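PDB 6FM8: RNA polymerase II-associated protein 3 from Homo sapiens, which probably serves as a flexible scaffold that couples the chaperone HSP90 to the R2TP co-chaperone complex. Local coordinates for residues Q18-L23 with E38-L43. Sequence-based numbering, arbitrary orientation. Where two conformers were deposited one is given.
Sequences QIVKIL and EILQRL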
loop_
_atom_site.group_PDB
_atom_site.type_symbol
_atom_site.label_atom_id
_atom_site.label_comp_id
_atom_site.label_asym_id
_atom_site.label_seq_id
_atom_site.Cartn_x
_atom_site.Cartn_y
_atom_site.Cartn_z
ATOM N N GLN A 18 5.690 -5.841 -3.117
ATOM C CA GLN A 18 5.561 -5.779 -4.570
ATOM C C GLN A 18 4.526 -4.763 -5.017
ATOM O O GLN A 18 4.790 -3.988 -5.937
ATOM C CB GLN A 18 5.216 -7.153 -5.130
ATOM C CG GLN A 18 6.429 -8.050 -5.184
ATOM C CD GLN A 18 6.046 -9.406 -5.675
ATOM O OE1 GLN A 18 5.488 -9.543 -6.761
ATOM N NE2 GLN A 18 6.349 -10.434 -4.896
ATOM N N ILE A 19 3.350 -4.780 -4.398
ATOM C CA ILE A 19 2.294 -3.842 -4.799
ATOM C C ILE A 19 2.685 -2.386 -4.431
ATOM O O ILE A 19 2.373 -1.493 -5.200
ATOM C CB ILE A 19 0.871 -4.204 -4.304
ATOM C CG1 ILE A 19 -0.198 -3.427 -5.119
ATOM C CG2 ILE A 19 0.689 -3.958 -2.803
ATOM C CD1 ILE A 19 -0.172 -3.682 -6.613
ATOM N N VAL A 20 3.423 -2.166 -3.325
ATOM C CA VAL A 20 3.857 -0.803 -2.969
ATOM C C VAL A 20 4.800 -0.285 -4.070
ATOM O O VAL A 20 4.618 0.831 -4.559
ATOM C CB VAL A 20 4.479 -0.748 -1.546
ATOM C CG1 VAL A 20 5.270 0.548 -1.324
ATOM C CG2 VAL A 20 3.396 -0.900 -0.490
ATOM N N LYS A 21 5.748 -1.127 -4.512
ATOM C CA LYS A 21 6.693 -0.818 -5.587
ATOM C C LYS A 21 5.953 -0.487 -6.885
ATOM O O LYS A 21 6.242 0.547 -7.473
ATOM C CB LYS A 21 7.689 -1.990 -5.799
ATOM C CG LYS A 21 8.727 -1.739 -6.882
ATOM N N ILE A 22 4.994 -1.340 -7.311
ATOM C CA ILE A 22 4.187 -1.150 -8.524
ATOM C C ILE A 22 3.419 0.189 -8.457
ATOM O O ILE A 22 3.462 0.980 -9.398
ATOM C CB ILE A 22 3.226 -2.353 -8.695
ATOM C CG1 ILE A 22 3.991 -3.569 -9.257
ATOM C CG2 ILE A 22 2.051 -1.980 -9.605
ATOM C CD1 ILE A 22 3.325 -4.931 -8.954
ATOM N N LEU A 23 2.756 0.438 -7.323
ATOM C CA LEU A 23 1.969 1.648 -7.116
ATOM C C LEU A 23 2.862 2.900 -7.072
ATOM O O LEU A 23 2.486 3.932 -7.610
ATOM C CB LEU A 23 1.176 1.525 -5.807
ATOM C CG LEU A 23 -0.113 0.674 -5.893
ATOM C CD1 LEU A 23 -0.609 0.347 -4.530
ATOM C CD2 LEU A 23 -1.199 1.377 -6.666
ATOM N N GLU A 38 -3.319 8.472 -2.319
ATOM C CA GLU A 38 -4.248 7.996 -1.300
ATOM C C GLU A 38 -4.105 6.483 -1.062
ATOM O O GLU A 38 -4.113 6.045 0.096
ATOM C CB GLU A 38 -5.681 8.361 -1.700
ATOM C CG GLU A 38 -5.977 9.843 -1.531
ATOM N N ILE A 39 -3.956 5.690 -2.129
ATOM C CA ILE A 39 -3.805 4.235 -1.976
ATOM C C ILE A 39 -2.495 3.942 -1.207
ATOM O O ILE A 39 -2.496 3.153 -0.251
ATOM C CB ILE A 39 -3.868 3.494 -3.338
ATOM C CG1 ILE A 39 -5.251 3.699 -4.037
ATOM C CG2 ILE A 39 -3.600 1.994 -3.134
ATOM C CD1 ILE A 39 -5.243 3.295 -5.563
ATOM N N LEU A 40 -1.398 4.607 -1.615
ATOM C CA LEU A 40 -0.088 4.472 -0.967
ATOM C C LEU A 40 -0.148 4.903 0.499
ATOM O O LEU A 40 0.453 4.237 1.341
ATOM C CB LEU A 40 0.965 5.295 -1.731
ATOM C CG LEU A 40 1.399 4.697 -3.080
ATOM C CD1 LEU A 40 2.094 5.759 -3.956
ATOM C CD2 LEU A 40 2.324 3.441 -2.863
ATOM N N GLN A 41 -0.903 5.994 0.809
ATOM C CA GLN A 41 -1.049 6.476 2.182
ATOM C C GLN A 41 -1.758 5.426 3.044
ATOM O O GLN A 41 -1.310 5.163 4.151
ATOM C CB GLN A 41 -1.809 7.818 2.215
ATOM C CG GLN A 41 -1.013 8.971 2.812
ATOM C CD GLN A 41 -0.892 8.887 4.317
ATOM O OE1 GLN A 41 -1.887 8.901 5.052
ATOM N NE2 GLN A 41 0.336 8.811 4.810
ATOM N N ARG A 42 -2.817 4.779 2.519
ATOM C CA ARG A 42 -3.531 3.727 3.261
ATOM C C ARG A 42 -2.606 2.507 3.497
ATOM O O ARG A 42 -2.615 1.915 4.580
ATOM C CB ARG A 42 -4.796 3.276 2.513
ATOM C CG ARG A 42 -5.998 4.200 2.634
ATOM C CD ARG A 42 -7.262 3.489 2.174
ATOM N N LEU A 43 -1.792 2.148 2.492
ATOM C CA LEU A 43 -0.868 1.017 2.639
ATOM C C LEU A 43 0.206 1.314 3.719
ATOM O O LEU A 43 0.556 0.426 4.514
ATOM C CB LEU A 43 -0.206 0.669 1.294
ATOM C CG LEU A 43 -1.137 -0.005 0.288
ATOM C CD1 LEU A 43 -0.492 -0.055 -1.071
ATOM C CD2 LEU A 43 -1.512 -1.412 0.741
#
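Leu23 is the centre of this contact and makes its tightest touches. It already points at the second helix, and its CG, anti to the carbonyl carbon (chi1 -79°), carries CD1 in between Ile39 and Leu43. There Leu23 CD1 meets Leu43 CD1 at 3.5 Å, closer than usual for two methyls. The same Leu23 CD1 rests on Ile39 CG2 at 3.7 Å. Ile39 and Leu43 lie one helical turn apart, and Leu23 crosses both side chains at about a right angle, with one methyl serving both neighbours. From the other flank Leu40 CD2 reaches over to Leu23 CB, 3.7 Å away. Leu40 leaves its helix at an angle to the facing one, and its CD2 branch closes the distance.

The two segments belong to helices 13-29 and 34-48, which form an antiparallel helical hairpin. Their local axes approach to 10.5 Å, with 154° between their directions. No hydrogen bond links the two segments, so the contact rests mainly on apolar side chains. Beyond the segments, Leu43 also touches Phe16 and Leu40 touches Tyr27, so contact with helix 13-29 continues on both sides of residues 18-23.

Packing loosens around Val20 and Ile19. Val20 CG2 passes alongside Leu43 CD1 at 4.0 Å, the two side chains running in opposite directions. Val20 CG1, anti to its backbone N, comes only to 4.4 Å from Leu40 CD2. Leu40 CD2 also lies against the backbone Val20 O, 3.9 Å away. Ile19 is solvent-exposed and grazes the edge, with CG2 lying 4.4 Å from Leu43 CD1.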